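Local coordinates for protein GTN Reductase (Agrobacterium tumefaciens, PDB 5N6G) that probably reduces activated carbon-carbon double bonds as an FMN-dependent ene-reductase of the Old Yellow Enzyme family, here holding 2-phenylacrylic acid beside its flavin, at residues P350-P353 / T354-G357; G359-G362 / Y363-P367. One frame throughout, in Å; residues are numbered along the deposited sequence.

Interaction 1 of 2, residues P350-P353 / T354-G357; sequences PNQP and TFYG. With FMN (flavin mononucleotide), chain B; 8OZ (2-Phenylacrylic acid), chain C.
Phe355 folds back so that one face of its ring lies against Gln352 CA, in a short 3-10 turn of the C-terminal loop that lines the flavin pocket of this TIM-barrel Old Yellow Enzyme. Two consecutive i+3 to i backbone bonds define the turn: Thr354 N to Asn351 O (3.1 Å) and Phe355 N to Gln352 O (3.0 Å), the second nearly straight at 167°. Thr354 OG1 adds a side-chain hydrogen bond, 2.9 Å from Asn351 OD1, though its proton could also be directed at another acceptor.

The tight part is the phenyl ring. Gln352 CA sits 3.5 Å from the Phe355 ring centroid and 10° off its normal, a CH-pi contact. Pro350 CB meets the ring edge, close to its plane and 3.7 Å from Phe355 CE1. A chi1 of -78° sets CG of Phe355 beside its own backbone N, which turns the ring back toward the preceding residues. Lys329 and Ile332 of helix 329-333 also touch this ring.

The end of the Gln352 side chain is looser: CG still packs 3.8 Å from Phe355 CE2, but NE2 only passes the Tyr356 ring obliquely and is tied weakly to a water that also bonds Tyr356 OH. A second water accepts from Tyr356 N and donates weakly to Pro353 O. Tyr356 itself reaches both ligands: its OH lies 3.3 Å from methyl C7M of FMN and 3.5 Å from phenyl carbon C4 of 2-phenylacrylic acid.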
ATOM      1  N   PRO A 350      -4.860  20.266  -1.049  1.00 24.21           N
ATOM      2  CA  PRO A 350      -5.690  19.203  -1.626  1.00 21.90           C
ATOM      3  C   PRO A 350      -7.176  19.515  -1.496  1.00 27.94           C
ATOM      4  O   PRO A 350      -7.625  20.145  -0.535  1.00 31.47           O
ATOM      5  CB  PRO A 350      -5.314  17.957  -0.806  1.00 27.00           C
ATOM      6  CG  PRO A 350      -4.147  18.348   0.020  1.00 31.57           C
ATOM      7  CD  PRO A 350      -4.213  19.823   0.193  1.00 27.75           C
ATOM      8  N   ASN A 351      -7.943  19.055  -2.484  1.00 22.45           N
ATOM      9  CA  ASN A 351      -9.400  19.188  -2.508  1.00 21.13           C
ATOM     10  C   ASN A 351     -10.012  17.830  -2.164  1.00 28.12           C
ATOM     11  O   ASN A 351     -10.169  16.962  -3.032  1.00 23.55           O
ATOM     12  CB  ASN A 351      -9.863  19.694  -3.870  1.00 28.73           C
ATOM     13  CG  ASN A 351     -11.371  19.903  -3.938  1.00 32.55           C
ATOM     14  OD1 ASN A 351     -12.093  19.118  -4.558  1.00 43.99           O
ATOM     15  ND2 ASN A 351     -11.852  20.959  -3.287  1.00 41.50           N
ATOM     16  N   GLN A 352     -10.355  17.637  -0.888  1.00 23.52           N
ATOM     17  CA  GLN A 352     -10.846  16.335  -0.445  1.00 21.85           C
ATOM     18  C   GLN A 352     -12.062  15.841  -1.220  1.00 20.75           C
ATOM     19  O   GLN A 352     -12.146  14.624  -1.475  1.00 22.64           O
ATOM     20  CB  GLN A 352     -11.165  16.386   1.056  1.00 30.67           C
ATOM     21  CG  GLN A 352     -11.306  15.014   1.709  1.00 42.78           C
ATOM     22  CD  GLN A 352     -12.679  14.385   1.507  1.00 54.06           C
ATOM     23  OE1 GLN A 352     -13.664  15.077   1.245  1.00 57.31           O
ATOM     24  NE2 GLN A 352     -12.745  13.062   1.629  1.00 66.53           N
ATOM     25  N   PRO A 353     -13.018  16.684  -1.612  1.00 23.99           N
ATOM     26  CA  PRO A 353     -14.199  16.176  -2.334  1.00 20.76           C
ATOM     27  C   PRO A 353     -13.895  15.500  -3.656  1.00 25.27           C
ATOM     28  O   PRO A 353     -14.767  14.791  -4.171  1.00 27.57           O
ATOM     29  CB  PRO A 353     -15.044  17.433  -2.552  1.00 29.15           C
ATOM     30  CG  PRO A 353     -14.647  18.342  -1.447  1.00 32.97           C
ATOM     31  CD  PRO A 353     -13.188  18.090  -1.204  1.00 35.37           C
ATOM     32  N   THR A 354     -12.722  15.729  -4.251  1.00 19.76           N
ATOM     33  CA  THR A 354     -12.363  15.068  -5.500  1.00 18.76           C
ATOM     34  C   THR A 354     -11.285  14.008  -5.300  1.00 22.69           C
ATOM     35  O   THR A 354     -10.666  13.552  -6.269  1.00 19.12           O
ATOM     36  CB  THR A 354     -11.941  16.104  -6.554  1.00 24.44           C
ATOM     37  OG1 THR A 354     -10.926  16.974  -6.033  1.00 23.57           O
ATOM     38  CG2 THR A 354     -13.137  16.936  -6.994  1.00 25.68           C
ATOM     39  N   PHE A 355     -11.061  13.570  -4.058  1.00 18.79           N
ATOM     40  CA  PHE A 355     -10.105  12.483  -3.849  1.00 16.59           C
ATOM     41  C   PHE A 355     -10.559  11.213  -4.561  1.00 20.87           C
ATOM     42  O   PHE A 355      -9.746  10.534  -5.202  1.00 17.19           O
ATOM     43  CB  PHE A 355      -9.917  12.176  -2.358  1.00 18.26           C
ATOM     44  CG  PHE A 355      -9.021  13.148  -1.606  1.00 16.71           C
ATOM     45  CD1 PHE A 355      -8.447  14.249  -2.219  1.00 17.01           C
ATOM     46  CD2 PHE A 355      -8.754  12.931  -0.267  1.00 18.61           C
ATOM     47  CE1 PHE A 355      -7.631  15.129  -1.507  1.00 21.00           C
ATOM     48  CE2 PHE A 355      -7.937  13.799   0.449  1.00 19.56           C
ATOM     49  CZ  PHE A 355      -7.377  14.908  -0.172  1.00 23.52           C
ATOM     50  N   TYR A 356     -11.851  10.878  -4.469  1.00 17.48           N
ATOM     51  CA  TYR A 356     -12.336   9.564  -4.890  1.00 19.50           C
ATOM     52  C   TYR A 356     -13.348   9.697  -6.009  1.00 24.81           C
ATOM     53  O   TYR A 356     -14.356  10.394  -5.855  1.00 23.33           O
ATOM     54  CB  TYR A 356     -12.983   8.817  -3.726  1.00 19.04           C
ATOM     55  CG  TYR A 356     -12.115   8.784  -2.503  1.00 18.91           C
ATOM     56  CD1 TYR A 356     -10.962   8.024  -2.484  1.00 19.14           C
ATOM     57  CD2 TYR A 356     -12.436   9.520  -1.380  1.00 25.68           C
ATOM     58  CE1 TYR A 356     -10.151   7.993  -1.379  1.00 21.97           C
ATOM     59  CE2 TYR A 356     -11.634   9.498  -0.270  1.00 23.01           C
ATOM     60  CZ  TYR A 356     -10.494   8.734  -0.275  1.00 24.15           C
ATOM     61  OH  TYR A 356      -9.683   8.694   0.828  1.00 26.34           O
ATOM     62  N   GLY A 357     -13.091   9.004  -7.119  1.00 19.40           N
ATOM     63  CA  GLY A 357     -14.022   8.959  -8.226  1.00 20.98           C
ATOM     64  C   GLY A 357     -13.968  10.221  -9.063  1.00 20.42           C
ATOM     65  O   GLY A 357     -13.175  11.134  -8.833  1.00 21.43           O
TER
HETATM   66  N1  FMN B 401      -2.838   3.856   1.659  1.00 13.95           N
HETATM   67  C2  FMN B 401      -2.506   2.676   1.040  1.00 14.56           C
HETATM   68  O2  FMN B 401      -1.689   1.874   1.545  1.00 13.88           O
HETATM   69  N3  FMN B 401      -3.061   2.376  -0.185  1.00 13.78           N
HETATM   70  C4  FMN B 401      -3.985   3.146  -0.866  1.00 18.21           C
HETATM   71  O4  FMN B 401      -4.385   2.809  -1.980  1.00 15.09           O
HETATM   72  C4A FMN B 401      -4.352   4.372  -0.192  1.00 15.82           C
HETATM   73  N5  FMN B 401      -5.198   5.175  -0.787  1.00 17.57           N
HETATM   74  C5A FMN B 401      -5.417   6.415  -0.210  1.00 14.45           C
HETATM   75  C6  FMN B 401      -6.222   7.325  -0.887  1.00 13.65           C
HETATM   76  C7  FMN B 401      -6.383   8.620  -0.415  1.00 16.15           C
HETATM   77  C7M FMN B 401      -7.240   9.580  -1.202  1.00 17.99           C
HETATM   78  C8  FMN B 401      -5.741   9.019   0.763  1.00 14.99           C
HETATM   79  C8M FMN B 401      -5.844  10.432   1.268  1.00 15.24           C
HETATM   80  C9  FMN B 401      -4.953   8.106   1.459  1.00 13.99           C
HETATM   81  C9A FMN B 401      -4.782   6.811   0.972  1.00 12.77           C
HETATM   82  N10 FMN B 401      -3.900   5.899   1.592  1.00 13.01           N
HETATM   83  C10 FMN B 401      -3.686   4.661   1.051  1.00 16.36           C
HETATM   84  C1' FMN B 401      -3.081   6.376   2.716  1.00 13.76           C
HETATM   85  C2' FMN B 401      -1.903   7.203   2.218  1.00 13.24           C
HETATM   86  O2' FMN B 401      -0.995   6.388   1.467  1.00 14.00           O
HETATM   87  C3' FMN B 401      -1.131   7.889   3.346  1.00 13.06           C
HETATM   88  O3' FMN B 401      -0.702   6.913   4.293  1.00 17.08           O
HETATM   89  C4' FMN B 401      -1.941   8.953   4.083  1.00 13.82           C
HETATM   90  O4' FMN B 401      -2.506   9.879   3.151  1.00 16.59           O
HETATM   91  C5' FMN B 401      -1.119   9.676   5.135  1.00 15.21           C
HETATM   92  O5' FMN B 401      -0.025  10.385   4.520  1.00 15.69           O
HETATM   93  P   FMN B 401       0.009  11.991   4.281  1.00 18.04           P
HETATM   94  O1P FMN B 401      -0.053  12.607   5.662  1.00 19.42           O
HETATM   95  O2P FMN B 401      -1.244  12.307   3.482  1.00 18.55           O
HETATM   96  O3P FMN B 401       1.281  12.231   3.552  1.00 17.50           O
HETATM   97  C4  8OZ C 402      -8.802   5.314   0.948  1.00 24.17           C
HETATM   98  C5  8OZ C 402      -9.925   4.896   0.273  1.00 23.42           C
HETATM   99  C6  8OZ C 402     -10.019   3.590  -0.152  1.00 28.31           C
HETATM  100  C7  8OZ C 402      -8.983   2.704   0.080  1.00 21.93           C
HETATM  101  C8  8OZ C 402      -5.960   2.146   2.209  1.00 18.48           C
HETATM  102  C   8OZ C 402      -6.302   1.414  -0.108  1.00 19.81           C
HETATM  103  O   8OZ C 402      -4.928   1.528   2.320  1.00 17.49           O
HETATM  104  C1  8OZ C 402      -6.675   2.198   0.891  1.00 19.64           C
HETATM  105  C2  8OZ C 402      -7.836   3.120   0.744  1.00 25.46           C
HETATM  106  C3  8OZ C 402      -7.761   4.436   1.191  1.00 27.12           C
HETATM  107  O1  8OZ C 402      -6.515   2.776   3.216  1.00 23.76           O
HETATM  108  O   HOH W   1     -10.314  10.961   2.733  1.00 28.88           O
HETATM  109  O   HOH W   2     -14.115  12.219  -3.124  1.00 45.48           O

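Interaction 2 of 2, residues G359-G362 / Y363-P367; sequences GAEG and YTDYP
Ala360 O gathers two amides, Tyr363 N at 2.9 Å and Thr364 N at 3.0 Å. The first bond closes a type II beta turn, with Gly362 at its third position in a positive-phi conformation. The second makes a wider i+4 turn, and its donor approaches in the carbonyl plane on a lone pair, whereas Tyr363 N stands above that plane. Asp365 reaches back into the turn: OD1 accepts from Gly362 N at 2.8 Å on the syn side, a bond bent to 136° at the hydrogen. Its chi1 of 67°, with CG lodged between backbone N and carbonyl carbon, turns the carboxylate back toward the amide of Gly362, whose N lies 33° out of the carboxylate plane.

Further out, Gly362 O lies 3.4 Å from Tyr366 CE2, near the ring plane, and one water joins Gly362 O to Tyr366 OH, a hydroxyl whose probable outside partner is Asn351. Tyr363 leads away, stacking on Tyr41 and bonding Asn38, while Arg26 and Arg28 bind the carbonyls of Gly362 and Gly359.

Glu361 OE2 lies 5.2 Å from Asp365 OD2, a like-charge pair that may raise both pKa values slightly, though the N-H of Gly362 should favour the ionised form of Asp365.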
ATOM      1  N   GLY A 359     -13.426  12.498 -12.488  1.00 23.65           N
ATOM      2  CA  GLY A 359     -12.586  12.607 -13.666  1.00 20.61           C
ATOM      3  C   GLY A 359     -11.373  13.480 -13.412  1.00 17.54           C
ATOM      4  O   GLY A 359     -10.717  13.394 -12.370  1.00 19.60           O
ATOM      5  N   ALA A 360     -11.032  14.284 -14.420  1.00 21.10           N
ATOM      6  CA  ALA A 360      -9.778  15.031 -14.374  1.00 18.63           C
ATOM      7  C   ALA A 360      -9.774  16.048 -13.247  1.00 18.78           C
ATOM      8  O   ALA A 360      -8.716  16.336 -12.675  1.00 19.08           O
ATOM      9  CB  ALA A 360      -9.549  15.745 -15.701  1.00 21.13           C
ATOM     10  N   GLU A 361     -10.938  16.593 -12.914  1.00 21.58           N
ATOM     11  CA  GLU A 361     -11.002  17.625 -11.886  1.00 19.43           C
ATOM     12  C   GLU A 361     -10.556  17.059 -10.541  1.00 19.01           C
ATOM     13  O   GLU A 361     -11.063  16.033 -10.081  1.00 21.46           O
ATOM     14  CB  GLU A 361     -12.418  18.182 -11.794  1.00 27.10           C
ATOM     15  CG  GLU A 361     -12.558  19.367 -10.866  1.00 34.77           C
ATOM     16  CD  GLU A 361     -13.876  20.096 -11.049  1.00 56.55           C
ATOM     17  OE1 GLU A 361     -14.823  19.479 -11.585  1.00 49.17           O
ATOM     18  OE2 GLU A 361     -13.960  21.286 -10.669  1.00 56.28           O
ATOM     19  N   GLY A 362      -9.590  17.726  -9.915  1.00 19.99           N
ATOM     20  CA  GLY A 362      -9.004  17.219  -8.681  1.00 18.21           C
ATOM     21  C   GLY A 362      -8.122  16.006  -8.855  1.00 18.87           C
ATOM     22  O   GLY A 362      -7.870  15.278  -7.882  1.00 18.47           O
ATOM     23  N   TYR A 363      -7.618  15.786 -10.069  1.00 18.08           N
ATOM     24  CA  TYR A 363      -6.820  14.607 -10.383  1.00 17.16           C
ATOM     25  C   TYR A 363      -5.615  15.018 -11.219  1.00 16.80           C
ATOM     26  O   TYR A 363      -4.472  14.951 -10.749  1.00 18.05           O
ATOM     27  CB  TYR A 363      -7.702  13.593 -11.114  1.00 18.03           C
ATOM     28  CG  TYR A 363      -7.106  12.240 -11.392  1.00 15.61           C
ATOM     29  CD1 TYR A 363      -6.599  11.437 -10.383  1.00 15.84           C
ATOM     30  CD2 TYR A 363      -7.097  11.734 -12.680  1.00 15.67           C
ATOM     31  CE1 TYR A 363      -6.076  10.196 -10.658  1.00 18.41           C
ATOM     32  CE2 TYR A 363      -6.592  10.493 -12.965  1.00 15.12           C
ATOM     33  CZ  TYR A 363      -6.065   9.723 -11.956  1.00 17.10           C
ATOM     34  OH  TYR A 363      -5.564   8.467 -12.215  1.00 19.00           O
ATOM     35  N   THR A 364      -5.857  15.463 -12.442  1.00 17.34           N
ATOM     36  CA  THR A 364      -4.779  15.877 -13.335  1.00 18.41           C
ATOM     37  C   THR A 364      -4.709  17.387 -13.538  1.00 21.57           C
ATOM     38  O   THR A 364      -3.864  17.864 -14.317  1.00 20.13           O
ATOM     39  CB  THR A 364      -4.940  15.198 -14.692  1.00 17.84           C
ATOM     40  OG1 THR A 364      -6.292  15.367 -15.124  1.00 20.79           O
ATOM     41  CG2 THR A 364      -4.626  13.715 -14.624  1.00 18.17           C
ATOM     42  N   ASP A 365      -5.567  18.164 -12.877  1.00 21.38           N
ATOM     43  CA  ASP A 365      -5.611  19.598 -13.125  1.00 20.03           C
ATOM     44  C   ASP A 365      -5.041  20.419 -11.983  1.00 20.30           C
ATOM     45  O   ASP A 365      -5.237  21.636 -11.959  1.00 23.79           O
ATOM     46  CB  ASP A 365      -7.043  20.050 -13.427  1.00 21.74           C
ATOM     47  CG  ASP A 365      -7.960  19.930 -12.224  1.00 21.86           C
ATOM     48  OD1 ASP A 365      -7.601  19.229 -11.255  1.00 26.61           O
ATOM     49  OD2 ASP A 365      -9.035  20.559 -12.255  1.00 27.02           O
ATOM     50  N   TYR A 366      -4.353  19.800 -11.025  1.00 19.63           N
ATOM     51  CA  TYR A 366      -3.593  20.609 -10.088  1.00 21.02           C
ATOM     52  C   TYR A 366      -2.360  21.167 -10.793  1.00 25.58           C
ATOM     53  O   TYR A 366      -1.633  20.410 -11.445  1.00 24.12           O
ATOM     54  CB  TYR A 366      -3.149  19.798  -8.902  1.00 19.73           C
ATOM     55  CG  TYR A 366      -4.187  19.392  -7.903  1.00 18.86           C
ATOM     56  CD1 TYR A 366      -4.519  20.226  -6.847  1.00 21.48           C
ATOM     57  CD2 TYR A 366      -4.767  18.118  -7.945  1.00 19.69           C
ATOM     58  CE1 TYR A 366      -5.434  19.834  -5.879  1.00 21.73           C
ATOM     59  CE2 TYR A 366      -5.675  17.716  -6.970  1.00 18.38           C
ATOM     60  CZ  TYR A 366      -6.010  18.583  -5.937  1.00 23.33           C
ATOM     61  OH  TYR A 366      -6.911  18.204  -4.940  1.00 23.45           O
ATOM     62  N   PRO A 367      -2.067  22.450 -10.655  1.00 22.35           N
ATOM     63  CA  PRO A 367      -0.996  23.054 -11.444  1.00 27.62           C
ATOM     64  C   PRO A 367       0.389  22.789 -10.884  1.00 27.80           C
ATOM     65  O   PRO A 367       0.602  22.682  -9.671  1.00 27.93           O
ATOM     66  CB  PRO A 367      -1.324  24.550 -11.381  1.00 29.67           C
ATOM     67  CG  PRO A 367      -2.001  24.712 -10.082  1.00 33.27           C
ATOM     68  CD  PRO A 367      -2.822  23.459  -9.897  1.00 26.90           C
TER
HETATM   69  O   HOH W   3      -8.401  15.976  -5.277  1.00 19.54           O

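Overall arrangement
Interactions 1 and 2 follow in series along the C-terminal loop after helix 337-343, their centres 10 Å apart on the same side of the chain's centre. They touch directly: Tyr366 OH lies 2.8 Å from Asn351 N, a probable hydrogen bond, and Thr354 OG1 packs 3.3 Å from Gly362 CA. Both interactions place side chains on helix 329-333, through Pro350 and Phe355 in the first and Tyr366 in the second, and Arg26 and Arg28 bind carbonyls of both. Only interaction 1 meets the flavin and the ligand; the side chain of Tyr363 in interaction 2 stays about 9 Å from FMN, so 359-367 packs behind the pocket-lining turn.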